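Local coordinates for protein PadR family transcriptional regulator (Listeria monocytogenes, PDB 6ABQ) that probably binds operator DNA as a two-subunit PadR-family transcriptional regulator whose activity appears to be regulated by a ligand, at residues T52-T55 / I56-R59; E30-G33 / Y34-T37; K97-D100 / F101-K105; S17-G20 / M21-R25; Y82-P86 / A87-E91. All blocks are in the same frame, centred on the assembly; numbering follows the deposited sequence.

Interaction 1: T52-T55 / I56-R59; sequences TVYT and ILVR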
loop_
_atom_site.group_PDB
_atom_site.type_symbol
_atom_site.label_atom_id
_atom_site.label_comp_id
_atom_site.label_asym_id
_atom_site.label_seq_id
_atom_site.Cartn_x
_atom_site.Cartn_y
_atom_site.Cartn_z
ATOM N N THR B 52 6.119 15.347 1.646
ATOM C CA THR B 52 6.192 13.920 1.290
ATOM C C THR B 52 6.351 13.735 -0.229
ATOM O O THR B 52 7.207 12.948 -0.669
ATOM C CB THR B 52 4.992 13.102 1.841
ATOM O OG1 THR B 52 4.856 13.340 3.248
ATOM C CG2 THR B 52 5.180 11.588 1.615
ATOM N N VAL B 53 5.549 14.470 -1.010
ATOM C CA VAL B 53 5.604 14.411 -2.484
ATOM C C VAL B 53 7.021 14.721 -3.000
ATOM O O VAL B 53 7.508 14.035 -3.897
ATOM C CB VAL B 53 4.504 15.291 -3.161
ATOM C CG1 VAL B 53 4.778 15.514 -4.644
ATOM C CG2 VAL B 53 3.133 14.647 -2.994
ATOM N N TYR B 54 7.675 15.719 -2.397
ATOM C CA TYR B 54 9.061 16.070 -2.719
ATOM C C TYR B 54 10.048 14.913 -2.551
ATOM O O TYR B 54 10.888 14.700 -3.431
ATOM C CB TYR B 54 9.527 17.308 -1.937
ATOM C CG TYR B 54 8.874 18.607 -2.392
ATOM C CD1 TYR B 54 8.757 18.915 -3.756
ATOM C CD2 TYR B 54 8.383 19.534 -1.458
ATOM C CE1 TYR B 54 8.161 20.097 -4.177
ATOM C CE2 TYR B 54 7.797 20.722 -1.871
ATOM C CZ TYR B 54 7.689 20.995 -3.228
ATOM O OH TYR B 54 7.103 22.158 -3.647
ATOM N N THR B 55 9.923 14.163 -1.446
ATOM C CA THR B 55 10.766 12.973 -1.190
ATOM C C THR B 55 10.592 11.906 -2.282
ATOM O O THR B 55 11.564 11.299 -2.724
ATOM C CB THR B 55 10.523 12.323 0.204
ATOM O OG1 THR B 55 9.299 11.578 0.200
ATOM C CG2 THR B 55 10.500 13.350 1.336
ATOM N N ILE B 56 9.345 11.700 -2.710
ATOM C CA ILE B 56 9.016 10.716 -3.748
ATOM C C ILE B 56 9.555 11.161 -5.113
ATOM O O ILE B 56 10.096 10.340 -5.866
ATOM C CB ILE B 56 7.502 10.376 -3.793
ATOM C CG1 ILE B 56 7.067 9.754 -2.449
ATOM C CG2 ILE B 56 7.201 9.418 -4.948
ATOM C CD1 ILE B 56 5.570 9.765 -2.180
ATOM N N LEU B 57 9.425 12.451 -5.411
ATOM C CA LEU B 57 10.038 13.040 -6.604
ATOM C C LEU B 57 11.562 12.846 -6.640
ATOM O O LEU B 57 12.118 12.520 -7.690
ATOM C CB LEU B 57 9.657 14.521 -6.750
ATOM C CG LEU B 57 8.192 14.862 -7.099
ATOM C CD1 LEU B 57 7.965 16.362 -7.040
ATOM C CD2 LEU B 57 7.745 14.300 -8.446
ATOM N N VAL B 58 12.219 13.032 -5.493
ATOM C CA VAL B 58 13.664 12.769 -5.348
ATOM C C VAL B 58 13.977 11.291 -5.653
ATOM O O VAL B 58 14.921 10.994 -6.390
ATOM C CB VAL B 58 14.203 13.213 -3.959
ATOM C CG1 VAL B 58 15.585 12.632 -3.663
ATOM C CG2 VAL B 58 14.249 14.736 -3.873
ATOM N N ARG B 59 13.154 10.391 -5.112
ATOM C CA ARG B 59 13.284 8.951 -5.356
ATOM C C ARG B 59 13.143 8.608 -6.846
ATOM O O ARG B 59 13.933 7.820 -7.381
ATOM C CB ARG B 59 12.291 8.151 -4.507
ATOM C CG ARG B 59 12.464 6.644 -4.639
ATOM C CD ARG B 59 11.692 5.893 -3.571
ATOM N NE ARG B 59 10.293 5.666 -3.938
ATOM C CZ ARG B 59 9.235 5.987 -3.189
ATOM N NH1 ARG B 59 9.376 6.574 -2.009
ATOM N NH2 ARG B 59 8.015 5.712 -3.636
#

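Interaction 2: E30-G33 / Y34-T37; sequences ETYG and YEIT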
loop_
_atom_site.group_PDB
_atom_site.type_symbol
_atom_site.label_atom_id
_atom_site.label_comp_id
_atom_site.label_asym_id
_atom_site.label_seq_id
_atom_site.Cartn_x
_atom_site.Cartn_y
_atom_site.Cartn_z
ATOM N N GLU B 30 3.454 17.726 -17.954
ATOM C CA GLU B 30 4.430 18.373 -17.059
ATOM C C GLU B 30 3.751 18.989 -15.831
ATOM O O GLU B 30 2.744 19.694 -15.950
ATOM C CB GLU B 30 5.289 19.417 -17.811
ATOM C CG GLU B 30 4.501 20.516 -18.530
ATOM C CD GLU B 30 5.352 21.634 -19.112
ATOM O OE1 GLU B 30 6.594 21.521 -19.151
ATOM O OE2 GLU B 30 4.765 22.645 -19.560
ATOM N N THR B 31 4.297 18.693 -14.656
ATOM C CA THR B 31 3.686 19.115 -13.395
ATOM C C THR B 31 4.745 19.274 -12.304
ATOM O O THR B 31 5.898 18.868 -12.484
ATOM C CB THR B 31 2.486 18.192 -12.989
ATOM O OG1 THR B 31 1.830 18.713 -11.834
ATOM C CG2 THR B 31 2.910 16.723 -12.754
ATOM N N TYR B 32 4.356 19.880 -11.189
ATOM C CA TYR B 32 5.271 20.145 -10.078
ATOM C C TYR B 32 4.708 19.632 -8.758
ATOM O O TYR B 32 3.508 19.375 -8.654
ATOM C CB TYR B 32 5.618 21.641 -10.004
ATOM C CG TYR B 32 4.443 22.581 -10.144
ATOM C CD1 TYR B 32 3.962 22.950 -11.406
ATOM C CD2 TYR B 32 3.816 23.117 -9.013
ATOM C CE1 TYR B 32 2.886 23.812 -11.539
ATOM C CE2 TYR B 32 2.741 23.987 -9.135
ATOM C CZ TYR B 32 2.281 24.331 -10.398
ATOM O OH TYR B 32 1.217 25.190 -10.527
ATOM N N GLY B 33 5.585 19.476 -7.765
ATOM C CA GLY B 33 5.229 18.938 -6.440
ATOM C C GLY B 33 3.980 19.489 -5.755
ATOM O O GLY B 33 3.181 18.711 -5.206
ATOM N N TYR B 34 3.810 20.813 -5.774
ATOM C CA TYR B 34 2.609 21.428 -5.213
ATOM C C TYR B 34 1.338 20.949 -5.933
ATOM O O TYR B 34 0.370 20.574 -5.270
ATOM C CB TYR B 34 2.674 22.964 -5.193
ATOM C CG TYR B 34 1.431 23.598 -4.573
ATOM C CD1 TYR B 34 0.305 23.912 -5.358
ATOM C CD2 TYR B 34 1.372 23.860 -3.201
ATOM C CE1 TYR B 34 -0.835 24.472 -4.788
ATOM C CE2 TYR B 34 0.242 24.424 -2.622
ATOM C CZ TYR B 34 -0.856 24.732 -3.419
ATOM O OH TYR B 34 -1.968 25.281 -2.839
ATOM N N GLU B 35 1.366 20.961 -7.270
ATOM C CA GLU B 35 0.241 20.519 -8.107
ATOM C C GLU B 35 -0.080 19.018 -7.961
ATOM O O GLU B 35 -1.248 18.641 -7.850
ATOM C CB GLU B 35 0.499 20.887 -9.577
ATOM C CG GLU B 35 -0.716 20.765 -10.489
ATOM C CD GLU B 35 -0.474 21.381 -11.853
ATOM O OE1 GLU B 35 0.261 20.776 -12.660
ATOM O OE2 GLU B 35 -1.022 22.469 -12.120
ATOM N N ILE B 36 0.956 18.180 -7.952
ATOM C CA ILE B 36 0.823 16.735 -7.713
ATOM C C ILE B 36 0.132 16.452 -6.372
ATOM O O ILE B 36 -0.785 15.628 -6.325
ATOM C CB ILE B 36 2.190 16.003 -7.783
ATOM C CG1 ILE B 36 2.778 16.092 -9.199
ATOM C CG2 ILE B 36 2.063 14.537 -7.348
ATOM C CD1 ILE B 36 4.292 15.955 -9.271
ATOM N N THR B 37 0.570 17.137 -5.305
ATOM C CA THR B 37 -0.002 16.999 -3.959
ATOM C C THR B 37 -1.499 17.302 -3.981
ATOM O O THR B 37 -2.296 16.505 -3.483
ATOM C CB THR B 37 0.689 17.925 -2.920
ATOM O OG1 THR B 37 2.106 17.775 -2.994
ATOM C CG2 THR B 37 0.231 17.605 -1.502
HETATM O O HOH W 1 1.449 21.995 -14.960
#

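Interaction 3: K97-D100 / F101-K105; sequences KRWD and FIQGK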
loop_
_atom_site.group_PDB
_atom_site.type_symbol
_atom_site.label_atom_id
_atom_site.label_comp_id
_atom_site.label_asym_id
_atom_site.label_seq_id
_atom_site.Cartn_x
_atom_site.Cartn_y
_atom_site.Cartn_z
ATOM N N LYS B 97 0.706 -3.440 -14.045
ATOM C CA LYS B 97 0.756 -4.900 -14.094
ATOM C C LYS B 97 0.853 -5.511 -12.690
ATOM O O LYS B 97 0.132 -6.457 -12.370
ATOM C CB LYS B 97 1.897 -5.382 -15.004
ATOM C CG LYS B 97 1.430 -5.782 -16.403
ATOM C CD LYS B 97 2.480 -5.567 -17.497
ATOM C CE LYS B 97 3.535 -6.671 -17.577
ATOM N NZ LYS B 97 2.991 -8.021 -17.916
ATOM N N ARG B 98 1.721 -4.946 -11.852
ATOM C CA ARG B 98 1.936 -5.457 -10.489
ATOM C C ARG B 98 0.763 -5.131 -9.558
ATOM O O ARG B 98 0.346 -5.978 -8.750
ATOM C CB ARG B 98 3.254 -4.937 -9.914
ATOM C CG ARG B 98 4.480 -5.458 -10.642
ATOM C CD ARG B 98 5.734 -4.736 -10.188
ATOM N NE ARG B 98 6.931 -5.482 -10.562
ATOM C CZ ARG B 98 8.155 -4.968 -10.652
ATOM N NH1 ARG B 98 8.374 -3.679 -10.409
ATOM N NH2 ARG B 98 9.166 -5.754 -11.001
ATOM N N TRP B 99 0.242 -3.907 -9.691
ATOM C CA TRP B 99 -0.941 -3.457 -8.958
ATOM C C TRP B 99 -2.186 -4.293 -9.281
ATOM O O TRP B 99 -2.966 -4.586 -8.382
ATOM C CB TRP B 99 -1.216 -1.957 -9.178
ATOM C CG TRP B 99 -2.293 -1.437 -8.252
ATOM C CD1 TRP B 99 -2.128 -0.975 -6.973
ATOM C CD2 TRP B 99 -3.698 -1.365 -8.526
ATOM N NE1 TRP B 99 -3.343 -0.607 -6.437
ATOM C CE2 TRP B 99 -4.325 -0.834 -7.366
ATOM C CE3 TRP B 99 -4.492 -1.683 -9.643
ATOM C CZ2 TRP B 99 -5.714 -0.622 -7.289
ATOM C CZ3 TRP B 99 -5.876 -1.473 -9.567
ATOM C CH2 TRP B 99 -6.470 -0.941 -8.398
ATOM N N ASP B 100 -2.363 -4.664 -10.551
ATOM C CA ASP B 100 -3.440 -5.575 -10.964
ATOM C C ASP B 100 -3.299 -6.973 -10.360
ATOM O O ASP B 100 -4.289 -7.539 -9.886
ATOM C CB ASP B 100 -3.539 -5.684 -12.488
ATOM C CG ASP B 100 -4.391 -4.590 -13.104
ATOM O OD1 ASP B 100 -5.443 -4.214 -12.528
ATOM O OD2 ASP B 100 -4.016 -4.119 -14.196
ATOM N N PHE B 101 -2.075 -7.511 -10.386
ATOM C CA PHE B 101 -1.749 -8.798 -9.754
ATOM C C PHE B 101 -2.113 -8.769 -8.268
ATOM O O PHE B 101 -2.810 -9.662 -7.781
ATOM C CB PHE B 101 -0.263 -9.154 -9.948
ATOM C CG PHE B 101 0.124 -10.518 -9.412
ATOM C CD1 PHE B 101 0.003 -11.658 -10.212
ATOM C CD2 PHE B 101 0.607 -10.665 -8.103
ATOM C CE1 PHE B 101 0.350 -12.917 -9.719
ATOM C CE2 PHE B 101 0.952 -11.920 -7.605
ATOM C CZ PHE B 101 0.829 -13.047 -8.417
ATOM N N ILE B 102 -1.665 -7.721 -7.575
ATOM C CA ILE B 102 -1.836 -7.579 -6.130
ATOM C C ILE B 102 -3.305 -7.437 -5.714
ATOM O O ILE B 102 -3.719 -8.057 -4.725
ATOM C CB ILE B 102 -0.893 -6.485 -5.565
ATOM C CG1 ILE B 102 0.435 -7.131 -5.159
ATOM C CG2 ILE B 102 -1.478 -5.758 -4.358
ATOM C CD1 ILE B 102 1.659 -6.298 -5.478
ATOM N N GLN B 103 -4.072 -6.661 -6.486
ATOM C CA GLN B 103 -5.514 -6.463 -6.278
ATOM C C GLN B 103 -6.274 -7.795 -6.304
ATOM O O GLN B 103 -7.116 -8.063 -5.444
ATOM C CB GLN B 103 -6.070 -5.512 -7.353
ATOM C CG GLN B 103 -7.546 -5.155 -7.222
ATOM C CD GLN B 103 -8.112 -4.534 -8.488
ATOM O OE1 GLN B 103 -9.146 -3.869 -8.457
ATOM N NE2 GLN B 103 -7.433 -4.749 -9.609
ATOM N N GLY B 104 -5.965 -8.611 -7.316
ATOM C CA GLY B 104 -6.614 -9.903 -7.528
ATOM C C GLY B 104 -6.365 -10.865 -6.384
ATOM O O GLY B 104 -7.279 -11.569 -5.951
ATOM N N LYS B 105 -5.126 -10.879 -5.892
ATOM C CA LYS B 105 -4.732 -11.738 -4.778
ATOM C C LYS B 105 -5.345 -11.296 -3.453
ATOM O O LYS B 105 -5.744 -12.146 -2.662
ATOM C CB LYS B 105 -3.207 -11.871 -4.673
ATOM C CG LYS B 105 -2.524 -12.463 -5.902
ATOM C CD LYS B 105 -2.983 -13.885 -6.211
ATOM C CE LYS B 105 -2.415 -14.375 -7.533
ATOM N NZ LYS B 105 -2.648 -15.837 -7.714
#

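Interaction 4: S17-G20 / M21-R25; sequences SLEG and MILER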
loop_
_atom_site.group_PDB
_atom_site.type_symbol
_atom_site.label_atom_id
_atom_site.label_comp_id
_atom_site.label_asym_id
_atom_site.label_seq_id
_atom_site.Cartn_x
_atom_site.Cartn_y
_atom_site.Cartn_z
ATOM N N SER B 17 1.596 2.301 -3.698
ATOM C CA SER B 17 0.594 2.870 -4.600
ATOM C C SER B 17 0.911 4.316 -4.947
ATOM O O SER B 17 0.697 4.735 -6.081
ATOM C CB SER B 17 -0.807 2.764 -4.001
ATOM O OG SER B 17 -1.258 1.429 -4.058
ATOM N N LEU B 18 1.433 5.052 -3.961
ATOM C CA LEU B 18 1.747 6.479 -4.080
ATOM C C LEU B 18 2.670 6.831 -5.238
ATOM O O LEU B 18 2.366 7.751 -6.002
ATOM C CB LEU B 18 2.305 7.042 -2.767
ATOM C CG LEU B 18 1.286 7.625 -1.786
ATOM C CD1 LEU B 18 2.006 8.197 -0.568
ATOM C CD2 LEU B 18 0.403 8.680 -2.451
ATOM N N GLU B 19 3.774 6.093 -5.362
ATOM C CA GLU B 19 4.714 6.256 -6.464
ATOM C C GLU B 19 4.037 6.095 -7.839
ATOM O O GLU B 19 4.272 6.898 -8.748
ATOM C CB GLU B 19 5.872 5.271 -6.317
ATOM C CG GLU B 19 7.009 5.537 -7.283
ATOM C CD GLU B 19 8.193 4.620 -7.091
ATOM O OE1 GLU B 19 8.802 4.635 -5.998
ATOM O OE2 GLU B 19 8.530 3.902 -8.055
ATOM N N GLY B 20 3.195 5.068 -7.966
ATOM C CA GLY B 20 2.478 4.763 -9.199
ATOM C C GLY B 20 1.513 5.861 -9.600
ATOM O O GLY B 20 1.425 6.214 -10.781
ATOM N N MET B 21 0.801 6.395 -8.605
ATOM C CA MET B 21 -0.134 7.510 -8.792
ATOM C C MET B 21 0.565 8.751 -9.325
ATOM O O MET B 21 0.077 9.382 -10.269
ATOM C CB MET B 21 -0.884 7.836 -7.489
ATOM C CG MET B 21 -1.844 6.763 -6.985
ATOM S SD MET B 21 -3.148 6.363 -8.160
ATOM C CE MET B 21 -2.389 5.049 -9.110
ATOM N N ILE B 22 1.713 9.068 -8.728
ATOM C CA ILE B 22 2.502 10.244 -9.091
ATOM C C ILE B 22 3.038 10.112 -10.522
ATOM O O ILE B 22 2.868 11.032 -11.322
ATOM C CB ILE B 22 3.603 10.539 -8.036
ATOM C CG1 ILE B 22 2.937 10.897 -6.695
ATOM C CG2 ILE B 22 4.510 11.677 -8.503
ATOM C CD1 ILE B 22 3.850 10.965 -5.490
ATOM N N LEU B 23 3.637 8.961 -10.842
ATOM C CA LEU B 23 4.061 8.646 -12.206
ATOM C C LEU B 23 2.905 8.776 -13.214
ATOM O O LEU B 23 3.087 9.362 -14.288
ATOM C CB LEU B 23 4.710 7.245 -12.288
ATOM C CG LEU B 23 6.089 6.986 -11.652
ATOM C CD1 LEU B 23 6.400 5.495 -11.628
ATOM C CD2 LEU B 23 7.215 7.741 -12.340
ATOM N N GLU B 24 1.728 8.258 -12.849
ATOM C CA GLU B 24 0.511 8.380 -13.670
ATOM C C GLU B 24 0.113 9.834 -13.925
ATOM O O GLU B 24 -0.193 10.191 -15.057
ATOM C CB GLU B 24 -0.657 7.585 -13.061
ATOM C CG GLU B 24 -1.980 7.686 -13.822
ATOM C CD GLU B 24 -2.000 6.936 -15.154
ATOM O OE1 GLU B 24 -1.314 5.906 -15.312
ATOM O OE2 GLU B 24 -2.728 7.381 -16.057
ATOM N N ARG B 25 0.129 10.657 -12.875
ATOM C CA ARG B 25 -0.154 12.087 -12.987
ATOM C C ARG B 25 0.889 12.808 -13.862
ATOM O O ARG B 25 0.520 13.633 -14.705
ATOM C CB ARG B 25 -0.264 12.735 -11.595
ATOM C CG ARG B 25 -0.399 14.260 -11.575
ATOM C CD ARG B 25 -1.666 14.749 -12.275
ATOM N NE ARG B 25 -1.665 16.195 -12.473
ATOM C CZ ARG B 25 -1.097 16.830 -13.499
ATOM N NH1 ARG B 25 -0.473 16.163 -14.462
ATOM N NH2 ARG B 25 -1.162 18.153 -13.565
#

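Interaction 5: Y82-P86 / A87-E91; sequences YTLSP and AGEEE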
loop_
_atom_site.group_PDB
_atom_site.type_symbol
_atom_site.label_atom_id
_atom_site.label_comp_id
_atom_site.label_asym_id
_atom_site.label_seq_id
_atom_site.Cartn_x
_atom_site.Cartn_y
_atom_site.Cartn_z
ATOM N N TYR B 82 8.259 18.269 -13.830
ATOM C CA TYR B 82 8.622 16.891 -14.087
ATOM C C TYR B 82 7.834 16.340 -15.261
ATOM O O TYR B 82 6.622 16.553 -15.354
ATOM C CB TYR B 82 8.405 16.041 -12.831
ATOM C CG TYR B 82 9.327 16.415 -11.683
ATOM C CD1 TYR B 82 9.094 17.564 -10.907
ATOM C CD2 TYR B 82 10.446 15.633 -11.383
ATOM C CE1 TYR B 82 9.945 17.911 -9.865
ATOM C CE2 TYR B 82 11.303 15.968 -10.339
ATOM C CZ TYR B 82 11.048 17.102 -9.587
ATOM O OH TYR B 82 11.887 17.429 -8.564
ATOM N N THR B 83 8.549 15.674 -16.171
ATOM C CA THR B 83 7.951 14.828 -17.213
ATOM C C THR B 83 8.515 13.412 -17.081
ATOM O O THR B 83 9.549 13.216 -16.432
ATOM C CB THR B 83 8.199 15.367 -18.636
ATOM O OG1 THR B 83 9.589 15.694 -18.801
ATOM C CG2 THR B 83 7.341 16.593 -18.896
ATOM N N LEU B 84 7.844 12.423 -17.670
ATOM C CA LEU B 84 8.386 11.065 -17.669
ATOM C C LEU B 84 9.488 10.898 -18.711
ATOM O O LEU B 84 9.365 11.365 -19.840
ATOM C CB LEU B 84 7.297 10.006 -17.885
ATOM C CG LEU B 84 6.184 9.745 -16.859
ATOM C CD1 LEU B 84 5.470 8.453 -17.228
ATOM C CD2 LEU B 84 6.689 9.667 -15.421
ATOM N N SER B 85 10.571 10.243 -18.301
ATOM C CA SER B 85 11.577 9.733 -19.221
ATOM C C SER B 85 11.018 8.433 -19.820
ATOM O O SER B 85 10.034 7.898 -19.284
ATOM C CB SER B 85 12.894 9.484 -18.472
ATOM O OG SER B 85 12.816 8.358 -17.613
ATOM N N PRO B 86 11.618 7.921 -20.927
ATOM C CA PRO B 86 11.157 6.618 -21.448
ATOM C C PRO B 86 11.131 5.493 -20.399
ATOM O O PRO B 86 10.188 4.691 -20.404
ATOM C CB PRO B 86 12.157 6.321 -22.570
ATOM C CG PRO B 86 12.470 7.680 -23.104
ATOM C CD PRO B 86 12.526 8.583 -21.892
ATOM N N ALA B 87 12.129 5.468 -19.507
ATOM C CA ALA B 87 12.167 4.545 -18.366
ATOM C C ALA B 87 10.970 4.716 -17.406
ATOM O O ALA B 87 10.449 3.723 -16.892
ATOM C CB ALA B 87 13.485 4.669 -17.613
ATOM N N GLY B 88 10.552 5.962 -17.171
ATOM C CA GLY B 88 9.364 6.265 -16.363
ATOM C C GLY B 88 8.076 5.723 -16.969
ATOM O O GLY B 88 7.250 5.131 -16.256
ATOM N N GLU B 89 7.920 5.922 -18.284
ATOM C CA GLU B 89 6.811 5.352 -19.061
ATOM C C GLU B 89 6.727 3.829 -18.910
ATOM O O GLU B 89 5.648 3.286 -18.679
ATOM C CB GLU B 89 6.917 5.734 -20.545
ATOM C CG GLU B 89 6.535 7.179 -20.852
ATOM C CD GLU B 89 6.839 7.610 -22.282
ATOM O OE1 GLU B 89 7.150 6.761 -23.144
ATOM O OE2 GLU B 89 6.757 8.820 -22.555
ATOM N N GLU B 90 7.876 3.162 -19.021
ATOM C CA GLU B 90 7.962 1.712 -18.873
ATOM C C GLU B 90 7.689 1.238 -17.449
ATOM O O GLU B 90 6.982 0.248 -17.261
ATOM C CB GLU B 90 9.304 1.173 -19.388
ATOM C CG GLU B 90 9.460 1.264 -20.905
ATOM C CD GLU B 90 10.081 0.021 -21.530
ATOM O OE1 GLU B 90 9.665 -1.110 -21.171
ATOM O OE2 GLU B 90 10.972 0.171 -22.398
ATOM N N GLU B 91 8.231 1.956 -16.459
ATOM C CA GLU B 91 8.002 1.656 -15.035
ATOM C C GLU B 91 6.538 1.834 -14.623
ATOM O O GLU B 91 6.032 1.089 -13.776
ATOM C CB GLU B 91 8.921 2.499 -14.138
ATOM C CG GLU B 91 8.730 2.332 -12.626
ATOM C CD GLU B 91 8.892 0.900 -12.123
ATOM O OE1 GLU B 91 9.802 0.180 -12.587
ATOM O OE2 GLU B 91 8.102 0.491 -11.248
#

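Interaction 1: T52-T55 / I56-R59
L57 and V53, one helical turn apart, show how a side chain can run back along its own helix before reaching the core. CB of L57 starts over the preceding turn, 3.5 Å from Y54 O. Its CG is anti to the carbonyl carbon (chi1 -69°), a torsion that leans the branch back over the carbonyl of V53, where CG lies 3.4 Å from V53 O. At the tip the methyl CD1 touches two neighbours: it lies alongside V53 CG1 at 4.1 Å, the two side chains pointing the same way, and it reaches Y54 CD1 at 4.2 Å, approaching that ring obliquely. Beyond the segment L57 also packs on I36 and I26, while the far end of Y54 turns to E50 through its hydroxyl.

On another side of the helix the carbonyl of T52 takes two donors. T55 OG1 donates to T52 O over 2.6 Å, in the carbonyl plane and on a lone pair, while I56 N gives T52 O the ordinary helical bond of 3.2 Å. The threonine hydroxyl can fold back in this way because OG1 sits between its own backbone N and carbonyl carbon (chi1 76°). I56 continues the buried face and packs on I22, and R59 carries its guanidinium to a salt bridge with E19. One face thus enters the core and another bears polar and exposed groups, an amphipathic pattern that fits helix 50-62 as the probable recognition helix of a winged helix-turn-helix domain.

Interaction 2: E30-G33 / Y34-T37
E35 OE1 is gripped from within the contact by T31 OG1, which donates a bond of 2.7 Å to its anti lone pair. A bridging water gives a second hydrogen to E35 OE1 at 2.9 Å, and that same water also donates to E30 O. R25 adds a salt bridge to the same oxygen from helix 17-27, so three groups hold one end of the carboxylate. E35 reaches this position with CG anti to the backbone N (chi1 -167°) and an extended chain that crosses the Y32 side chain at about a right angle.

E35 CB lies over the centre of one face of the Y32 ring, 3.9 Å from the centroid, as a CH-pi contact. Edge-to-face packing against F81 ties the same ring to strand 78-84. On the inner side T31 CG2 meets I36 CG1 at 3.6 Å, where the loop closes on the buried face of helix 33-42.

The helix itself begins here, with Y32 at the N-cap position and its carbonyl bonded to I36 N. One residue on, G33 O is doubly bound: T37 OG1 donates over 2.6 Å and T37 N over 3.1 Å to G33 O, from opposite faces of the carbonyl plane. Within this winged helix-turn-helix domain, the convergence of a hydroxyl, a water and a guanidinium on one oxygen would be expected to stabilise the ionised carboxylate of E35 and to restrict its rotation, fixing the loop against the first helical turn.

Interaction 3: K97-D100 / F101-K105
The indole of W99 and the side chain of Q103 cross obliquely, the glutamine approaching the six-membered ring at neither a clear face nor a clear edge. Q103 was modelled in two conformers and the orientation of its amide is doubtful, so which of its end atoms meets the ring is left open. The carboxylate of D100 lies beside the same glutamine, pointing the same way. W99 brings its six-membered ring up to Q103 with CG anti to the backbone N (chi1 -171°), and the extended glutamine chain comes to meet it one turn further on. On the neighbouring turn the W99 ring also meets that of F95.

Beneath these groups the helix supplies a regular frame. Q103 N binds W99 O at 3.0 Å, and I102 N binds R98 O at 2.9 Å. Two side chains rest near the R98 carbonyl: F101 CB at 3.4 Å and I102 CD1 at 3.5 Å from R98 O.

The second subunit packs against this surface. There W99 meets I106, I102 meets L13 and Q103 its own counterpart, while D100 forms a salt bridge with K110, each partner being of that subunit. A long C-terminal helix with aromatic, aliphatic and charged groups facing a twin is a dimerisation element, as in other PadR-family regulators, and residues 97-105 form part of it.

Interaction 4: S17-G20 / M21-R25
M21 lies one turn beyond S17 in helix 17-27, its CG 3.4 Å from S17 O, in a buried element at the middle of the winged helix-turn-helix fold. Backbone bonds come first: M21 N binds S17 O at 3.0 Å, and L23 N binds E19 O at 3.0 Å. E24 N closes the next turn on G20 O at 2.9 Å.

Side-chain contacts with the backbone carbonyls of the previous turn form a second group. I22, L23 and M21 each have their first side-chain branch anti to the carbonyl carbon, which tilts them back over that turn. L23 CG accordingly rests 3.4 Å from E19 O, and I22 CG1 lies 3.3 Å from L18 O. Past that turn I22 enters the core between helices 33-42 and 50-62, and M21 meets F95 and W96 of helix 86-110 together with I106 of the second subunit.

Charged groups leave the helix for outside partners. E19 forms a salt bridge with K63, and E24 pairs with R28 and also accepts from W96.

M21 bends at both chi2 and chi3, and its terminal methyl CE lies 4.0 Å from G20 C.

Interaction 5: Y82-P86 / A87-E91
L84 and the first turn of helix 86-110 make the close-fitting part of this contact. L84 CD1 rests on the backbone, 3.8 Å from G88 C and 3.7 Å from E89 N. The other methyl, L84 CD2, approaches G88 on the flank where that glycine carries no side chain. CD1 also touches the aliphatic part of E89, with L84 CD1 to E89 CG at 4.0 Å. Behind it, L84 rests on L23, I26 and S27 of helix 17-27, which lines the inner side.

Here the second strand of the wing, 78-84, passes into the long C-terminal helix, and S85 is the N-cap. Its OG stands between its own backbone N and carbonyl carbon (chi1 72°), from where it accepts a weak bond from G88 N at 3.3 Å. The cap hydroxyl has a stronger partner in G64 O. S85 O meanwhile receives E89 N at 3.1 Å, the first i to i+4 bond of the helix.

The outer side is looser. P86, A87, E89 and E90 are exposed, and apart from the touch of E89 on L84 their side chains meet mainly backbone, while the E90 chain bends at chi2.

How the interactions relate
Interactions 1, 2 and 4 place side chains of three consecutive helices, 17-27, 33-42 and 50-62, in one core, their centres 11 to 12 Å apart. Charge fastens interaction 4 to both others: R59 NH2 meets E19 OE1 at 2.7 Å, and E35 OE1 meets R25 NH2 at 3.1 Å. Interaction 5 joins the wing to this group through L23 CD2 and L84 CD2, 3.7 Å apart, and through a probable hydrogen bond of 2.8 Å from Y82 N to T31 O. Interaction 3 lies farther out, about 24 Å from interaction 1 between centres, on the helix that interaction 5 begins. Interactions 3 and 4 both touch the second subunit, linking the dimer interface with the probable DNA-binding domain.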